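Local coordinates for probable dipeptidase (Pseudomonas aeruginosa, PDB 3B40), which probably acts as a metal-dependent dipeptidase of the membrane dipeptidase (M19) family, hydrolysing dipeptides, at residues G189-L194 with T216-Q221; I209-M214 with A228-S233. The protein carries 11 engineered substitutions. All coordinates share one frame; numbering follows the deposited sequence.

Interaction 1 (G189-L194 with T216-Q221); sequences GGLSPL and TKALEQ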
# COMPACT_ATOMS: atom_id res chain seq x y z
N GLY A 189 16.71 -15.10 -3.72
CA GLY A 189 17.79 -14.22 -3.24
C GLY A 189 17.58 -12.72 -3.50
O GLY A 189 18.54 -11.93 -3.53
N GLY A 190 16.33 -12.31 -3.66
CA GLY A 190 16.00 -10.89 -3.94
C GLY A 190 15.20 -10.83 -5.22
O GLY A 190 14.05 -11.31 -5.24
N LEU A 191 15.82 -10.32 -6.29
CA LEU A 191 15.27 -10.36 -7.66
C LEU A 191 15.80 -11.51 -8.55
O LEU A 191 16.97 -11.90 -8.44
CB LEU A 191 15.52 -9.05 -8.37
CG LEU A 191 15.10 -7.76 -7.64
CD1 LEU A 191 15.64 -6.61 -8.40
CD2 LEU A 191 13.59 -7.64 -7.56
N SER A 192 14.94 -12.03 -9.44
CA SER A 192 15.38 -12.96 -10.49
C SER A 192 16.08 -12.13 -11.56
O SER A 192 16.04 -10.89 -11.52
CB SER A 192 14.18 -13.72 -11.07
OG SER A 192 13.29 -12.86 -11.79
N PRO A 193 16.73 -12.80 -12.53
CA PRO A 193 17.26 -12.03 -13.67
C PRO A 193 16.20 -11.17 -14.40
O PRO A 193 16.49 -10.03 -14.77
CB PRO A 193 17.86 -13.13 -14.56
CG PRO A 193 18.30 -14.18 -13.54
CD PRO A 193 17.11 -14.23 -12.63
N LEU A 194 14.99 -11.68 -14.57
CA LEU A 194 13.94 -10.88 -15.20
C LEU A 194 13.49 -9.70 -14.29
O LEU A 194 13.23 -8.59 -14.80
CB LEU A 194 12.77 -11.76 -15.68
CG LEU A 194 12.70 -12.20 -17.16
CD1 LEU A 194 14.01 -12.75 -17.73
CD2 LEU A 194 11.59 -13.22 -17.39
N THR A 216 13.61 -7.78 1.85
CA THR A 216 14.75 -6.88 2.09
C THR A 216 15.83 -6.96 1.03
O THR A 216 16.31 -5.93 0.56
CB THR A 216 15.35 -7.08 3.48
OG1 THR A 216 14.36 -6.67 4.44
CG2 THR A 216 16.63 -6.20 3.67
N LYS A 217 16.19 -8.18 0.64
CA LYS A 217 17.17 -8.35 -0.43
C LYS A 217 16.73 -7.80 -1.78
O LYS A 217 17.56 -7.30 -2.54
CB LYS A 217 17.55 -9.82 -0.60
CG LYS A 217 18.47 -10.32 0.51
CD LYS A 217 18.56 -11.86 0.45
CE LYS A 217 19.21 -12.42 1.72
NZ LYS A 217 20.58 -11.83 1.93
N ALA A 218 15.43 -7.89 -2.07
CA ALA A 218 14.92 -7.43 -3.35
C ALA A 218 14.94 -5.91 -3.36
O ALA A 218 15.32 -5.30 -4.36
CB ALA A 218 13.55 -7.94 -3.59
N LEU A 219 14.53 -5.32 -2.24
CA LEU A 219 14.65 -3.88 -2.02
C LEU A 219 16.08 -3.44 -2.26
O LEU A 219 16.30 -2.46 -2.95
CB LEU A 219 14.25 -3.51 -0.59
CG LEU A 219 14.09 -2.01 -0.29
CD1 LEU A 219 13.02 -1.78 0.80
CD2 LEU A 219 15.41 -1.30 0.06
N GLU A 220 17.05 -4.17 -1.69
CA GLU A 220 18.45 -3.77 -1.77
C GLU A 220 18.90 -3.74 -3.22
O GLU A 220 19.64 -2.84 -3.62
CB GLU A 220 19.34 -4.70 -0.93
CG GLU A 220 19.22 -4.43 0.58
CD GLU A 220 19.87 -5.51 1.44
OE1 GLU A 220 20.25 -6.57 0.91
OE2 GLU A 220 19.97 -5.31 2.66
N GLN A 221 18.45 -4.73 -3.99
CA GLN A 221 18.77 -4.87 -5.42
C GLN A 221 18.08 -3.81 -6.25
O GLN A 221 18.67 -3.28 -7.19
CB GLN A 221 18.45 -6.28 -5.90
CG GLN A 221 19.37 -7.31 -5.25
CD GLN A 221 18.94 -8.74 -5.44
OE1 GLN A 221 18.21 -9.10 -6.38
NE2 GLN A 221 19.43 -9.58 -4.57
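Gln221 OE1 takes the backbone N-H of Leu191, with N to OE1 at 2.7 Å and an angle of 164° at the hydrogen. The approach is straight along the N-H but lies well above the plane of the Gln221 carboxamide, by 41°. The other half of the same amide works in the reverse sense: Gln221 NE2 donates to Gly189 O at 2.7 Å, a more bent bond, its angle at the hydrogen being 138°. The carboxamide thus spans the peptides around Gly190, giving to one and receiving from the next, and the two bonds together limit its rotation. CD is carried outward by a chain extended beyond CG, which brings the carboxamide to the loop.

The backbones come closest at Gly190, whose CA lies 3.7 Å from Ala218 CA. The position a beta carbon would take is filled by Gln221 NE2, and the backbone torsions of Gly190 are ones that a residue with a side chain would find strained. On the apolar side, Leu191 and Gln221 lie alongside each other, pointing opposite ways, Leu191 CD1 meeting Gln221 CB at 3.8 Å, while Leu191 CD2 rests on Ala218 CB at 4.0 Å. Lys217 CB lies against Gly189 O, and the end of the lysine turns from the contact.

Lys196 NZ adds a weak hydrogen bond to Gln221 OE1. A primary amide that both donates and accepts is therefore matched to the peptide groups of the loop entering helix 193-205, tying it to helix 216-225.

Interaction 2 (I209-M214 with A228-S233); sequences IDVSQM and APIVAS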
# COMPACT_ATOMS: atom_id res chain seq x y z
N ILE A 209 9.20 3.00 -9.31
CA ILE A 209 9.33 1.69 -8.64
C ILE A 209 8.91 1.75 -7.17
O ILE A 209 9.42 2.59 -6.40
CB ILE A 209 10.76 1.10 -8.75
CG1 ILE A 209 11.17 0.91 -10.22
CG2 ILE A 209 10.84 -0.25 -7.92
CD1 ILE A 209 12.67 0.80 -10.45
N ASP A 210 7.99 0.86 -6.79
CA ASP A 210 7.42 0.79 -5.44
C ASP A 210 7.96 -0.45 -4.71
O ASP A 210 7.80 -1.58 -5.20
CB ASP A 210 5.89 0.75 -5.55
CG ASP A 210 5.18 0.61 -4.20
OD1 ASP A 210 5.81 0.72 -3.13
OD2 ASP A 210 3.94 0.39 -4.25
N VAL A 211 8.63 -0.24 -3.58
CA VAL A 211 9.25 -1.32 -2.86
C VAL A 211 8.44 -1.86 -1.67
O VAL A 211 8.88 -2.81 -1.04
CB VAL A 211 10.72 -0.99 -2.42
CG1 VAL A 211 11.55 -0.57 -3.64
CG2 VAL A 211 10.70 0.10 -1.36
N SER A 212 7.28 -1.28 -1.37
CA SER A 212 6.45 -1.82 -0.27
C SER A 212 6.07 -3.26 -0.64
O SER A 212 5.73 -3.50 -1.79
CB SER A 212 5.19 -0.98 -0.05
OG SER A 212 5.52 0.23 0.63
N GLN A 213 6.18 -4.20 0.33
CA GLN A 213 5.80 -5.63 0.19
C GLN A 213 6.97 -6.55 -0.25
O GLN A 213 6.91 -7.77 -0.06
CB GLN A 213 4.58 -5.84 -0.73
CG GLN A 213 3.26 -5.03 -0.40
CD GLN A 213 2.21 -5.77 0.38
OE1 GLN A 213 2.38 -6.95 0.72
NE2 GLN A 213 1.06 -5.09 0.66
N MET A 214 7.99 -5.97 -0.86
CA MET A 214 9.16 -6.68 -1.37
C MET A 214 10.06 -7.12 -0.20
O MET A 214 10.18 -6.41 0.78
CB MET A 214 9.97 -5.72 -2.28
CG MET A 214 9.28 -5.43 -3.65
SD MET A 214 10.19 -4.35 -4.81
CE MET A 214 11.41 -5.45 -5.50
N ALA A 228 16.69 6.08 -10.66
CA ALA A 228 15.61 7.04 -10.39
C ALA A 228 15.07 6.85 -8.98
O ALA A 228 15.24 5.75 -8.43
CB ALA A 228 14.48 6.87 -11.41
N PRO A 229 14.47 7.91 -8.38
CA PRO A 229 13.81 7.77 -7.06
C PRO A 229 12.90 6.56 -6.95
O PRO A 229 12.20 6.20 -7.91
CB PRO A 229 13.03 9.09 -6.90
CG PRO A 229 13.96 10.11 -7.69
CD PRO A 229 14.41 9.31 -8.87
N ILE A 230 12.96 5.91 -5.79
CA ILE A 230 12.07 4.80 -5.50
C ILE A 230 11.18 5.18 -4.32
O ILE A 230 11.49 6.12 -3.56
CB ILE A 230 12.84 3.45 -5.27
CG1 ILE A 230 13.71 3.47 -4.01
CG2 ILE A 230 13.74 3.10 -6.56
CD1 ILE A 230 14.28 2.06 -3.62
N VAL A 231 10.08 4.46 -4.17
CA VAL A 231 9.07 4.81 -3.19
C VAL A 231 8.64 3.55 -2.45
O VAL A 231 8.69 2.44 -2.99
CB VAL A 231 7.86 5.53 -3.93
CG1 VAL A 231 6.61 5.58 -3.09
CG2 VAL A 231 8.31 6.99 -4.40
N ALA A 232 8.25 3.70 -1.19
CA ALA A 232 7.51 2.67 -0.51
C ALA A 232 6.09 3.24 -0.34
O ALA A 232 5.88 4.11 0.51
CB ALA A 232 8.15 2.37 0.85
N SER A 233 5.14 2.74 -1.14
CA SER A 233 3.81 3.35 -1.25
C SER A 233 2.93 3.10 0.00
O SER A 233 1.98 3.85 0.25
CB SER A 233 3.12 2.86 -2.52
OG SER A 233 2.77 1.49 -2.35
O HOH W 1 11.69 4.29 -9.73
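The carboxylate of Asp210 is met on opposite faces by two backbone N-H groups, both directed at OD1: Ser212 N at 3.0 Å and Ser233 N at 2.9 Å, each more than 45° out of the plane. The other oxygen, OD2, accepts from Ser233 OG at an unusually short 2.5 Å. A chi1 of 178° puts CG anti to the backbone N; from there OD1 accepts from both segments. Its bond from Ser212 N closes an Asx turn, and that from Ser233 N grips the corner where the second strand changes direction. The two N-H groups at OD1 of this buried acid would be expected to favour a negative charge there.

Next to it, the two backbones pair through Val231 N to Ile209 O at 3.0 Å and Val211 N to Val231 O at 2.7 Å, and Asp210 CA adds a C-H···O contact to the same Val231 O. One water joins Ile209 N to Pro229 O beyond these bonds.

On the side facing helix 216-225, Val211 and Ile230 cross at about a right angle, CG1 of the valine touching CD1 of the isoleucine at 3.8 Å. Val211 CG2 packs on Ala232 CB at 4.1 Å. Ser212 OG, close to Ala232, has its hydrogen-bonding partners in His234 N and Ser235 OG.

Parallel pairing across one intervening helix is the beta-alpha-beta unit of strand 208-210, helix 216-225 and strand 230-235, consistent with the TIM-barrel clan of this family.

Interactions 1 and 2 have centres about 13 Å apart, and their segments alternate along the chain: 189-194, 209-214, 216-221, 228-233. Helix 193-205 leads into strand 208-210, helix 216-225 follows, and strand 230-235 completes the succession. Interaction 1, partly buried and about 19 Å from the chain centre, joins the loop before helix 193-205 to the first turns of helix 216-225; interaction 2, wholly buried and about 10 Å from that centre, joins the two strands. Direct packing couples them, Leu219 CD1 touching Val211 CG2 at 3.7 Å and Leu191 CD2 touching Met214 CE at 3.7 Å. The two contacts thus meet where successive beta-alpha units pack together, consistent with the family's TIM-barrel clan.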